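PDB 4LK4: VESB protease from Vibrio cholerae, which is a secreted, trypsin-like serine protease of the S1 family that probably cleaves peptide bonds within protein substrates. Local coordinates for residues C57-S62 with L93-S98; K88-L93 with T242-Q247; A124-L129 with S178-T183; G42-G47 with R209-I214; N283-L288 with F292-D297. The protein carries 1 engineered substitution. All coordinates share one frame; numbering follows the deposited sequence.

Contact 1: C57-S62 with L93-S98; sequences CFDSRS and LSYSPS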
# COMPACT_ATOMS: atom_id res chain seq x y z
N CYS A 57 5.50 4.91 -4.06
CA CYS A 57 4.71 6.06 -4.53
C CYS A 57 4.61 7.17 -3.47
O CYS A 57 4.31 8.33 -3.80
CB CYS A 57 3.29 5.61 -4.89
SG CYS A 57 3.23 4.49 -6.31
N PHE A 58 4.82 6.83 -2.20
CA PHE A 58 4.70 7.80 -1.13
C PHE A 58 6.01 8.10 -0.42
O PHE A 58 5.97 8.72 0.62
CB PHE A 58 3.62 7.36 -0.14
CG PHE A 58 2.33 7.02 -0.80
CD1 PHE A 58 1.53 8.00 -1.28
CD2 PHE A 58 1.94 5.72 -0.94
CE1 PHE A 58 0.35 7.72 -1.91
CE2 PHE A 58 0.77 5.42 -1.57
CZ PHE A 58 -0.02 6.42 -2.07
N ASP A 59 7.16 7.72 -0.98
CA ASP A 59 8.45 8.06 -0.34
C ASP A 59 8.48 9.53 0.08
O ASP A 59 8.95 9.88 1.18
CB ASP A 59 9.65 7.79 -1.27
CG ASP A 59 9.99 6.29 -1.44
OD1 ASP A 59 9.74 5.48 -0.53
OD2 ASP A 59 10.55 5.94 -2.51
N SER A 60 7.92 10.41 -0.74
CA SER A 60 8.03 11.86 -0.48
C SER A 60 6.70 12.60 -0.42
O SER A 60 6.63 13.79 -0.72
CB SER A 60 8.91 12.48 -1.58
OG SER A 60 10.21 11.90 -1.59
N ARG A 61 5.64 11.89 -0.04
CA ARG A 61 4.29 12.42 -0.04
C ARG A 61 3.56 11.86 1.14
O ARG A 61 3.88 10.76 1.60
CB ARG A 61 3.50 11.92 -1.23
CG ARG A 61 4.08 12.19 -2.59
CD ARG A 61 3.24 11.52 -3.67
NE ARG A 61 4.02 11.45 -4.91
CZ ARG A 61 3.99 12.36 -5.87
NH1 ARG A 61 3.18 13.43 -5.77
NH2 ARG A 61 4.75 12.21 -6.95
N SER A 62 2.55 12.58 1.60
CA SER A 62 1.64 12.04 2.59
C SER A 62 0.17 12.27 2.22
O SER A 62 -0.17 12.94 1.26
CB SER A 62 1.97 12.59 3.98
OG SER A 62 2.05 13.98 3.93
N LEU A 93 5.71 -2.01 7.04
CA LEU A 93 6.70 -1.52 7.99
C LEU A 93 8.10 -2.12 7.74
O LEU A 93 9.09 -1.60 8.27
CB LEU A 93 6.23 -1.75 9.42
CG LEU A 93 5.04 -0.85 9.82
CD1 LEU A 93 4.67 -1.15 11.26
CD2 LEU A 93 5.37 0.63 9.68
N SER A 94 8.16 -3.18 6.93
CA SER A 94 9.41 -3.75 6.41
C SER A 94 9.75 -3.25 4.98
O SER A 94 10.72 -3.70 4.37
CB SER A 94 9.37 -5.29 6.46
OG SER A 94 9.21 -5.72 7.82
N TYR A 95 8.98 -2.31 4.46
CA TYR A 95 9.35 -1.64 3.20
C TYR A 95 10.73 -1.06 3.36
O TYR A 95 11.03 -0.41 4.38
CB TYR A 95 8.37 -0.53 2.85
CG TYR A 95 8.86 0.40 1.78
CD1 TYR A 95 9.12 -0.04 0.48
CD2 TYR A 95 9.04 1.74 2.05
CE1 TYR A 95 9.54 0.83 -0.51
CE2 TYR A 95 9.48 2.61 1.09
CZ TYR A 95 9.73 2.16 -0.19
OH TYR A 95 10.18 3.07 -1.10
N SER A 96 11.60 -1.35 2.41
CA SER A 96 12.93 -0.74 2.35
C SER A 96 13.04 -0.06 1.00
O SER A 96 12.94 -0.71 -0.04
CB SER A 96 14.05 -1.78 2.51
OG SER A 96 13.93 -2.85 1.56
N PRO A 97 13.24 1.26 1.00
CA PRO A 97 13.35 1.98 -0.25
C PRO A 97 14.62 1.69 -1.04
O PRO A 97 14.65 1.97 -2.21
CB PRO A 97 13.33 3.45 0.19
CG PRO A 97 13.90 3.43 1.55
CD PRO A 97 13.57 2.10 2.16
N SER A 98 15.67 1.13 -0.44
CA SER A 98 16.91 0.95 -1.21
C SER A 98 16.69 -0.04 -2.35
O SER A 98 16.99 0.27 -3.50
CB SER A 98 18.11 0.56 -0.34
OG SER A 98 17.69 -0.26 0.72

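Contact 2: K88-L93 with T242-Q247; sequences KIYRHL and TKHTNQ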
# COMPACT_ATOMS: atom_id res chain seq x y z
N LYS A 88 -5.70 8.38 5.09
CA LYS A 88 -4.54 7.70 5.68
C LYS A 88 -3.80 6.82 4.69
O LYS A 88 -4.36 6.27 3.75
CB LYS A 88 -4.98 6.87 6.90
CG LYS A 88 -5.48 7.68 8.10
CD LYS A 88 -4.33 8.12 9.00
CE LYS A 88 -4.64 9.32 9.91
NZ LYS A 88 -6.04 9.41 10.42
N ILE A 89 -2.51 6.67 4.94
CA ILE A 89 -1.67 5.77 4.20
C ILE A 89 -1.03 4.75 5.17
O ILE A 89 -0.53 5.12 6.22
CB ILE A 89 -0.63 6.57 3.40
CG1 ILE A 89 -1.35 7.28 2.24
CG2 ILE A 89 0.42 5.63 2.78
CD1 ILE A 89 -0.49 8.21 1.40
N TYR A 90 -1.11 3.47 4.82
CA TYR A 90 -0.39 2.43 5.54
C TYR A 90 0.63 1.83 4.60
O TYR A 90 0.27 1.33 3.54
CB TYR A 90 -1.36 1.35 6.07
CG TYR A 90 -2.49 1.97 6.83
CD1 TYR A 90 -3.64 2.37 6.20
CD2 TYR A 90 -2.37 2.21 8.17
CE1 TYR A 90 -4.66 3.00 6.90
CE2 TYR A 90 -3.39 2.79 8.88
CZ TYR A 90 -4.54 3.20 8.24
OH TYR A 90 -5.54 3.82 8.99
N ARG A 91 1.90 1.91 4.95
CA ARG A 91 2.93 1.25 4.17
C ARG A 91 3.46 0.05 4.91
O ARG A 91 3.40 0.01 6.13
CB ARG A 91 4.09 2.20 3.93
CG ARG A 91 3.70 3.47 3.20
CD ARG A 91 4.78 4.51 3.43
NE ARG A 91 5.61 4.66 2.25
CZ ARG A 91 6.89 5.02 2.23
NH1 ARG A 91 7.58 5.24 3.35
NH2 ARG A 91 7.49 5.13 1.05
N HIS A 92 4.01 -0.92 4.21
CA HIS A 92 4.57 -2.06 4.90
C HIS A 92 5.69 -1.58 5.79
O HIS A 92 6.53 -0.82 5.36
CB HIS A 92 5.08 -3.11 3.94
CG HIS A 92 5.10 -4.47 4.54
ND1 HIS A 92 6.10 -4.89 5.39
CD2 HIS A 92 4.23 -5.50 4.45
CE1 HIS A 92 5.85 -6.13 5.79
NE2 HIS A 92 4.72 -6.52 5.23
N LEU A 93 5.71 -2.01 7.04
CA LEU A 93 6.70 -1.52 7.99
C LEU A 93 8.10 -2.12 7.74
O LEU A 93 9.09 -1.60 8.27
CB LEU A 93 6.23 -1.75 9.42
CG LEU A 93 5.04 -0.85 9.82
CD1 LEU A 93 4.67 -1.15 11.26
CD2 LEU A 93 5.37 0.63 9.68
N THR A 242 -5.36 -7.56 4.49
CA THR A 242 -6.54 -7.74 5.33
C THR A 242 -6.38 -6.94 6.60
O THR A 242 -7.30 -6.26 7.03
CB THR A 242 -6.71 -9.21 5.66
OG1 THR A 242 -6.97 -9.90 4.44
CG2 THR A 242 -7.85 -9.44 6.66
N LYS A 243 -5.19 -7.01 7.19
CA LYS A 243 -4.92 -6.30 8.44
C LYS A 243 -5.03 -4.79 8.28
O LYS A 243 -5.42 -4.11 9.23
CB LYS A 243 -3.54 -6.69 8.99
CG LYS A 243 -3.00 -5.70 10.01
CD LYS A 243 -1.70 -6.14 10.70
CE LYS A 243 -1.10 -4.95 11.44
NZ LYS A 243 -0.03 -5.35 12.37
N HIS A 244 -4.71 -4.25 7.10
CA HIS A 244 -4.76 -2.80 6.90
C HIS A 244 -5.98 -2.31 6.11
O HIS A 244 -6.01 -1.16 5.70
CB HIS A 244 -3.45 -2.32 6.31
CG HIS A 244 -2.30 -2.50 7.24
ND1 HIS A 244 -1.55 -3.65 7.28
CD2 HIS A 244 -1.80 -1.68 8.21
CE1 HIS A 244 -0.64 -3.55 8.24
NE2 HIS A 244 -0.76 -2.37 8.81
N THR A 245 -6.99 -3.16 5.94
CA THR A 245 -8.26 -2.75 5.32
C THR A 245 -9.40 -3.20 6.23
O THR A 245 -10.46 -3.63 5.78
CB THR A 245 -8.43 -3.42 3.95
OG1 THR A 245 -8.32 -4.85 4.09
CG2 THR A 245 -7.37 -2.90 2.94
N ASN A 246 -9.15 -3.08 7.54
CA ASN A 246 -9.96 -3.71 8.57
C ASN A 246 -10.79 -2.68 9.37
O ASN A 246 -11.23 -2.95 10.49
CB ASN A 246 -9.00 -4.46 9.48
CG ASN A 246 -9.63 -5.67 10.14
OD1 ASN A 246 -10.77 -6.04 9.87
ND2 ASN A 246 -8.88 -6.28 11.06
N GLN A 247 -10.98 -1.49 8.81
CA GLN A 247 -11.84 -0.46 9.43
C GLN A 247 -11.40 -0.00 10.82
O GLN A 247 -12.21 0.46 11.65
CB GLN A 247 -13.30 -0.90 9.43
CG GLN A 247 -13.81 -1.30 8.05
CD GLN A 247 -15.23 -1.82 8.11
OE1 GLN A 247 -16.18 -1.10 7.81
NE2 GLN A 247 -15.39 -3.08 8.53

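Contact 3: A124-L129 with S178-T183; sequences ATRTSL and SDPNST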
# COMPACT_ATOMS: atom_id res chain seq x y z
N ALA A 124 -2.71 -18.84 -2.28
CA ALA A 124 -2.02 -19.93 -2.96
C ALA A 124 -1.83 -19.73 -4.47
O ALA A 124 -1.17 -20.55 -5.12
CB ALA A 124 -2.78 -21.23 -2.71
N THR A 125 -2.39 -18.67 -5.05
CA THR A 125 -2.43 -18.57 -6.51
C THR A 125 -1.05 -18.38 -7.17
O THR A 125 -0.74 -19.04 -8.14
CB THR A 125 -3.36 -17.44 -6.97
OG1 THR A 125 -4.67 -17.62 -6.40
CG2 THR A 125 -3.45 -17.39 -8.51
N ARG A 126 -0.22 -17.48 -6.64
CA ARG A 126 1.05 -17.15 -7.29
C ARG A 126 1.96 -18.35 -7.43
O ARG A 126 2.56 -18.56 -8.49
CB ARG A 126 1.78 -16.08 -6.51
CG ARG A 126 3.29 -16.27 -6.43
CD ARG A 126 3.94 -15.44 -7.48
NE ARG A 126 5.35 -15.75 -7.72
CZ ARG A 126 5.78 -16.56 -8.69
NH1 ARG A 126 4.92 -17.25 -9.42
NH2 ARG A 126 7.07 -16.70 -8.90
N THR A 127 2.12 -19.11 -6.37
CA THR A 127 3.01 -20.27 -6.47
C THR A 127 2.39 -21.39 -7.32
O THR A 127 3.12 -22.30 -7.67
CB THR A 127 3.49 -20.82 -5.12
OG1 THR A 127 2.40 -21.34 -4.37
CG2 THR A 127 4.17 -19.72 -4.31
N SER A 128 1.10 -21.29 -7.68
CA SER A 128 0.43 -22.27 -8.58
C SER A 128 0.65 -22.07 -10.07
O SER A 128 0.32 -22.93 -10.87
CB SER A 128 -1.09 -22.23 -8.39
OG SER A 128 -1.42 -22.33 -7.02
N LEU A 129 1.17 -20.90 -10.42
CA LEU A 129 1.23 -20.46 -11.79
C LEU A 129 2.53 -20.89 -12.44
O LEU A 129 3.60 -20.61 -11.91
CB LEU A 129 1.13 -18.93 -11.82
CG LEU A 129 -0.20 -18.32 -11.37
CD1 LEU A 129 -0.18 -16.82 -11.62
CD2 LEU A 129 -1.40 -18.95 -12.06
N SER A 178 14.80 -16.33 -4.85
CA SER A 178 14.57 -17.35 -5.83
C SER A 178 13.31 -18.15 -5.46
O SER A 178 12.77 -18.86 -6.29
CB SER A 178 15.78 -18.28 -5.92
OG SER A 178 15.87 -19.05 -4.75
N ASP A 179 12.88 -18.04 -4.20
CA ASP A 179 11.67 -18.67 -3.70
C ASP A 179 10.49 -17.84 -4.20
O ASP A 179 10.42 -16.65 -3.92
CB ASP A 179 11.71 -18.71 -2.17
CG ASP A 179 10.54 -19.47 -1.55
OD1 ASP A 179 9.52 -19.62 -2.24
OD2 ASP A 179 10.63 -19.92 -0.37
N PRO A 180 9.56 -18.47 -4.95
CA PRO A 180 8.36 -17.79 -5.45
C PRO A 180 7.46 -17.30 -4.32
O PRO A 180 6.64 -16.39 -4.50
CB PRO A 180 7.64 -18.89 -6.25
CG PRO A 180 8.65 -19.95 -6.50
CD PRO A 180 9.58 -19.89 -5.35
N ASN A 181 7.57 -17.95 -3.16
CA ASN A 181 6.82 -17.56 -2.01
C ASN A 181 7.56 -16.40 -1.36
O ASN A 181 8.08 -16.53 -0.26
CB ASN A 181 6.67 -18.75 -1.06
CG ASN A 181 5.94 -18.39 0.20
OD1 ASN A 181 5.05 -17.55 0.19
ND2 ASN A 181 6.34 -18.99 1.31
N SER A 182 7.58 -15.27 -2.05
CA SER A 182 8.29 -14.07 -1.59
C SER A 182 7.60 -12.80 -2.08
O SER A 182 6.63 -12.83 -2.86
CB SER A 182 9.74 -14.08 -2.10
OG SER A 182 9.78 -14.22 -3.52
N THR A 183 8.15 -11.69 -1.60
CA THR A 183 7.63 -10.36 -1.76
C THR A 183 7.39 -9.90 -3.20
O THR A 183 6.57 -9.02 -3.41
CB THR A 183 8.60 -9.34 -1.10
OG1 THR A 183 8.03 -8.02 -1.19
CG2 THR A 183 9.96 -9.31 -1.78
O HOH W 1 7.03 -14.06 -5.99

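Contact 4: G42-G47 with R209-I214; sequences GGSFLG and REQLGI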
# COMPACT_ATOMS: atom_id res chain seq x y z
N GLY A 42 -0.42 4.57 -10.07
CA GLY A 42 -1.63 3.82 -10.20
C GLY A 42 -2.00 3.06 -8.94
O GLY A 42 -1.27 3.05 -7.94
N GLY A 43 -3.18 2.44 -8.99
CA GLY A 43 -3.68 1.67 -7.88
C GLY A 43 -4.85 0.84 -8.31
O GLY A 43 -5.24 0.89 -9.48
N SER A 44 -5.38 0.07 -7.38
CA SER A 44 -6.58 -0.72 -7.59
C SER A 44 -7.52 -0.50 -6.41
O SER A 44 -7.06 -0.25 -5.29
CB SER A 44 -6.23 -2.20 -7.78
OG SER A 44 -5.89 -2.86 -6.58
N PHE A 45 -8.82 -0.55 -6.65
CA PHE A 45 -9.81 -0.27 -5.61
C PHE A 45 -10.23 -1.57 -4.94
O PHE A 45 -10.67 -2.47 -5.65
CB PHE A 45 -11.02 0.45 -6.21
CG PHE A 45 -12.11 0.76 -5.20
CD1 PHE A 45 -11.81 1.40 -4.03
CD2 PHE A 45 -13.45 0.41 -5.45
CE1 PHE A 45 -12.81 1.69 -3.11
CE2 PHE A 45 -14.45 0.69 -4.53
CZ PHE A 45 -14.12 1.32 -3.35
N LEU A 46 -10.08 -1.70 -3.62
CA LEU A 46 -10.38 -2.98 -2.95
C LEU A 46 -11.80 -3.06 -2.40
O LEU A 46 -12.25 -4.12 -1.98
CB LEU A 46 -9.42 -3.27 -1.81
CG LEU A 46 -7.95 -3.30 -2.19
CD1 LEU A 46 -7.08 -3.26 -0.95
CD2 LEU A 46 -7.62 -4.53 -2.99
N GLY A 47 -12.51 -1.94 -2.42
CA GLY A 47 -13.86 -1.87 -1.86
C GLY A 47 -13.86 -0.95 -0.65
O GLY A 47 -12.82 -0.73 0.01
N ARG A 209 -8.65 -12.58 -14.32
CA ARG A 209 -8.52 -11.15 -13.99
C ARG A 209 -8.19 -10.86 -12.53
O ARG A 209 -8.28 -9.71 -12.11
CB ARG A 209 -9.78 -10.34 -14.33
CG ARG A 209 -10.46 -10.65 -15.65
CD ARG A 209 -9.51 -10.55 -16.83
NE ARG A 209 -9.07 -9.18 -17.06
CZ ARG A 209 -8.27 -8.83 -18.06
NH1 ARG A 209 -7.83 -9.75 -18.94
NH2 ARG A 209 -7.92 -7.55 -18.19
N GLU A 210 -7.82 -11.87 -11.76
CA GLU A 210 -7.52 -11.65 -10.34
C GLU A 210 -6.22 -10.83 -10.33
O GLU A 210 -5.34 -11.05 -11.16
CB GLU A 210 -7.35 -12.99 -9.59
CG GLU A 210 -8.57 -13.95 -9.60
CD GLU A 210 -8.70 -14.87 -10.86
OE1 GLU A 210 -7.86 -14.84 -11.81
OE2 GLU A 210 -9.67 -15.66 -10.89
N GLN A 211 -6.13 -9.85 -9.43
CA GLN A 211 -4.90 -9.07 -9.32
C GLN A 211 -3.85 -9.89 -8.63
O GLN A 211 -3.98 -10.22 -7.46
CB GLN A 211 -5.10 -7.77 -8.57
CG GLN A 211 -3.81 -7.00 -8.39
CD GLN A 211 -4.03 -5.60 -7.83
OE1 GLN A 211 -5.15 -5.15 -7.59
NE2 GLN A 211 -2.94 -4.89 -7.63
N LEU A 212 -2.81 -10.25 -9.37
CA LEU A 212 -1.73 -11.06 -8.88
C LEU A 212 -0.64 -10.16 -8.30
O LEU A 212 0.13 -10.58 -7.45
CB LEU A 212 -1.14 -11.85 -10.04
CG LEU A 212 0.06 -12.75 -9.75
CD1 LEU A 212 -0.36 -13.93 -8.90
CD2 LEU A 212 0.65 -13.26 -11.04
N GLY A 213 -0.53 -8.93 -8.77
CA GLY A 213 0.64 -8.16 -8.45
C GLY A 213 0.43 -6.67 -8.50
O GLY A 213 -0.63 -6.22 -8.97
N ILE A 214 1.45 -5.94 -8.04
CA ILE A 214 1.48 -4.48 -8.04
C ILE A 214 2.74 -3.99 -8.75
O ILE A 214 3.84 -4.43 -8.42
CB ILE A 214 1.53 -3.92 -6.61
CG1 ILE A 214 0.37 -4.43 -5.78
CG2 ILE A 214 1.45 -2.41 -6.61
CD1 ILE A 214 0.58 -4.25 -4.30

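Contact 5: N283-L288 with F292-D297; sequences NTFSSL and FSVLSD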
# COMPACT_ATOMS: atom_id res chain seq x y z
N ASN A 283 -1.36 -4.35 24.38
CA ASN A 283 -0.37 -3.62 23.63
C ASN A 283 0.98 -4.26 23.81
O ASN A 283 1.10 -5.20 24.56
CB ASN A 283 -0.34 -2.18 24.06
CG ASN A 283 -0.07 -2.04 25.52
OD1 ASN A 283 1.02 -2.37 25.99
ND2 ASN A 283 -1.05 -1.54 26.24
N THR A 284 1.99 -3.79 23.09
CA THR A 284 3.34 -4.36 23.14
C THR A 284 4.34 -3.39 23.76
O THR A 284 5.55 -3.53 23.57
CB THR A 284 3.82 -4.74 21.74
OG1 THR A 284 3.58 -3.66 20.83
CG2 THR A 284 3.08 -5.98 21.25
N PHE A 285 3.84 -2.41 24.50
CA PHE A 285 4.70 -1.40 25.10
C PHE A 285 5.80 -1.99 25.98
O PHE A 285 6.92 -1.49 25.94
CB PHE A 285 3.89 -0.40 25.92
CG PHE A 285 2.99 0.47 25.10
CD1 PHE A 285 3.43 1.02 23.90
CD2 PHE A 285 1.71 0.76 25.54
CE1 PHE A 285 2.60 1.84 23.16
CE2 PHE A 285 0.88 1.59 24.80
CZ PHE A 285 1.33 2.13 23.60
N SER A 286 5.47 -3.03 26.75
CA SER A 286 6.46 -3.79 27.55
C SER A 286 7.72 -4.17 26.78
O SER A 286 8.83 -3.99 27.26
CB SER A 286 5.84 -5.08 28.07
OG SER A 286 4.95 -4.82 29.13
N SER A 287 7.53 -4.73 25.59
CA SER A 287 8.64 -5.24 24.80
C SER A 287 9.69 -4.18 24.40
O SER A 287 10.80 -4.55 24.06
CB SER A 287 8.11 -5.93 23.53
OG SER A 287 7.60 -4.98 22.61
N LEU A 288 9.34 -2.89 24.42
CA LEU A 288 10.28 -1.85 23.97
C LEU A 288 11.24 -1.41 25.08
O LEU A 288 10.94 -1.60 26.27
CB LEU A 288 9.50 -0.64 23.45
CG LEU A 288 8.74 -0.94 22.15
CD1 LEU A 288 7.85 0.24 21.79
CD2 LEU A 288 9.72 -1.28 21.03
N PHE A 292 12.09 4.23 25.32
CA PHE A 292 10.72 4.44 24.92
C PHE A 292 9.85 4.53 26.16
O PHE A 292 10.13 3.88 27.14
CB PHE A 292 10.27 3.31 24.01
CG PHE A 292 8.85 3.40 23.58
CD1 PHE A 292 7.84 2.87 24.36
CD2 PHE A 292 8.52 4.01 22.37
CE1 PHE A 292 6.52 2.96 23.96
CE2 PHE A 292 7.21 4.09 21.96
CZ PHE A 292 6.20 3.57 22.76
N SER A 293 8.83 5.36 26.10
CA SER A 293 7.92 5.54 27.23
C SER A 293 6.57 6.02 26.71
O SER A 293 6.48 6.59 25.63
CB SER A 293 8.53 6.51 28.26
OG SER A 293 9.06 7.70 27.68
N VAL A 294 5.51 5.74 27.47
CA VAL A 294 4.16 6.18 27.15
C VAL A 294 3.77 7.31 28.08
O VAL A 294 3.51 7.08 29.24
CB VAL A 294 3.14 5.03 27.34
CG1 VAL A 294 1.72 5.51 27.04
CG2 VAL A 294 3.52 3.85 26.47
N LEU A 295 3.71 8.53 27.59
CA LEU A 295 3.34 9.65 28.46
C LEU A 295 1.86 9.64 28.80
O LEU A 295 1.48 10.08 29.87
CB LEU A 295 3.69 10.97 27.79
CG LEU A 295 5.15 11.11 27.37
CD1 LEU A 295 5.43 12.54 26.96
CD2 LEU A 295 6.09 10.65 28.48
N SER A 296 1.04 9.14 27.90
CA SER A 296 -0.40 9.21 28.03
C SER A 296 -0.98 8.13 27.14
O SER A 296 -0.58 8.01 25.99
CB SER A 296 -0.89 10.58 27.56
OG SER A 296 -2.18 10.86 28.06
N ASP A 297 -1.89 7.32 27.68
CA ASP A 297 -2.59 6.28 26.92
C ASP A 297 -4.08 6.52 27.05
O ASP A 297 -4.72 5.97 27.94
CB ASP A 297 -2.21 4.89 27.43
CG ASP A 297 -2.88 3.75 26.63
OD1 ASP A 297 -3.77 3.98 25.80
OD2 ASP A 297 -2.51 2.60 26.87

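Contact 1: C57-S62 with L93-S98
Between C57 and S62 a single residue, D59, reaches across to the loop 93-98, where it meets Y95 and, more distantly, P97. C57 opens the stretch buried, tied by a disulfide to C41. F58 starts a type I beta turn that runs to R61 and is closed by R61 N on F58 O at 3.3 Å. At D59 the side chain leaves this turn: CG lies anti to the carbonyl carbon (chi1 -74°), which carries the carboxylate to the phenol of Y95. Y95 OH donates to D59 OD1 at 2.5 Å, on that oxygen's syn lone pair, the side of OD2. The carboxylate is nearly coplanar with the ring (22°), and OD1 sits at the ring edge. P97 CB borders the same oxygen, 4.2 Å from D59 OD1. A salt bridge from R91 also ends on OD1, so one oxygen is gripped by a phenol and a guanidinium, which would probably favour the charged carboxylate. R61 folds back instead, its NE making a weak bond to C57 O. The Y95 side chain also touches H56, within the histidine signature, so the contact belongs to the surface loops beside that element in the trypsin fold.

Contact 2: K88-L93 with T242-Q247
In both Y90 and H244 CG is anti to the carbonyl carbon and beside the backbone N (chi1 -51° and -66°), and the two aromatic side chains meet where strand 82-91 passes the end of helix 238-243. The closest approach is from Y90 CB to H244 CD2, 3.7 Å. The imidazole therefore lies against the root of the tyrosine side chain rather than its hydroxyl end: Y90 CD2 is 3.9 Å from H244 CD2, and the ring centroids of Y90 and H244 are 5.8 Å apart with planes at 43°, an oblique aromatic pair. H244 is the first residue to leave helical geometry after the helix that closes the trypsin-like domain; the contact thus sets that helix end against the N-terminal beta-barrel, with strand 248-258 following, whose S249 touches Y90 and whose Y250 touches H244. Polar atoms of the buried pair look elsewhere. Y90 OH bonds to E108 OE1 and to the backbone N of Y250, while H244 ND1 is held by W240 O, one turn back in the helix, which helps fix the rotation of the imidazole. Aliphatic carbon backs this ring too: K243 CG rests 3.5 Å above one face of the H244 ring, offset toward its rim.

Contact 3: A124-L129 with S178-T183
The main packing is a proline laid on an arginine: P180 CB sits over one face of the R126 guanidinium, toward its rim, with R126 NH2 3.5 Å from P180 CB. R126 reaches this place through a chain bent at chi2 (97°), and the two side chains cross at about a right angle. Apolar packing is added by T127, whose methyl faces the turn: T127 CG2 is 4.1 Å from P180 CB and 4.2 Å from N181 CB. No direct hydrogen bond spans the segments; water supplies the polar link. R126 NE donates to it at 2.9 Å in the guanidinium plane, and the water lies 2.8 Å from P180 O, to which it probably donates. NH2 of the same arginine bonds to Q165 OE1, on helix 165-172. The contact thereby brings the short, weakly bonded helix at about 125-128, which precedes strand 134-139 of the C-terminal trypsin-like barrel, up to the loop leading into strand 184-189. Internal bonds shape each partner. In the loop, D179 OD1 accepts from N181 N at 2.7 Å, met from above the carboxylate plane, which makes an Asx turn round P180. S182 OG donates to D179 O at 2.5 Å, nearly in line with the carbonyl. In the helical turn, S128 OG donates to A124 O at 2.6 Å.

Contact 4: G42-G47 with R209-I214
Q211 reaches S44 with an extended side chain, the one direct touch between strand segments 42-47 and 209-214. From CB the chain runs with CG anti to the backbone N (chi1 177°) and stays straight to the amide, aiming it at strand 39-46; I118, L52 and P202 pack around it. CD comes within 3.5 Å of S44 OG. At the tip, OE1 accepts from S44 OG at 2.6 Å, in the carbonyl plane and on a lone pair, and the same oxygen is 3.1 Å from S44 CB. The other tip atom turns back to its own strand: Q211 NE2 donates to G213 O at 3.0 Å with an N-H...O angle of 157°. That carbonyl oxygen lies close to the amide plane of Q211, although the donor stands above the plane of the G213 carbonyl. L212 and G213 together face I203, a classic beta bulge. Strand 39-46 belongs to the N-terminal barrel of the trypsin fold and 211-216 to the C-terminal sheet, so the bond crosses the buried interface of the two. Because G213 O can only accept, NE2 and OE1 are told apart, and the hydroxyl of S44 must give its proton to OE1: each tip atom has a partner, which fixes the amide's rotation.

Contact 5: N283-L288 with F292-D297
At an edge of the Ig-like domain, the turn leaving strand 278-283 folds its apolar side chains onto an edge strand, 292-297: L288 onto F292, and F285 onto V294. Both pairs are CH-pi contacts. L288 CD1 sits centrally over one face of the F292 ring, 3.5 Å from the F292 ring centroid and 5° off the normal. V294 CG2 stands likewise over F285, 3.6 Å from the F285 ring centroid. In V294 a chi1 of 178° turns CG2, not CG1, over the ring. The two phenyl rings are near parallel (26°) but slid apart, touching at F285 CD1 and F292 CE1, 3.6 Å. The turn is shaped by its own bonds: N283 OD1 accepts from F285 N at 3.2 Å, an Asx turn, and S287 OG donates to T284 O at 2.7 Å. L331 of strand 324-335 also packs on F285, and V315 of strand 310-319 on F292. D297 is the N-cap of helix 298-302, and its OD2 is bonded to Y280 OH; the same OD2 lies at the edge of the F285 ring, near its plane, 4.1 Å from F285 CE2.

Contacts 2 and 4 are buried, contact 3 partly so, and contacts 1 and 5 lie at the surface. Contacts 1 and 2 share L93 and adjoin where F58 packs on I89 of strand 82-91. That strand and strand 39-46 of contact 4 belong to the same barrel, and L46 of contact 4 touches T245 of contact 2. Contact 4 also meets contact 3, whose R126 and L129 pack on L212. Contact 5 stands apart in the Ig-like domain, about 36 Å from contact 4 between centres. Chemistry varies too: single hydrogen bonds carry contacts 1 and 4, aromatic packing contacts 2 and 5, and a water bridge completes contact 3.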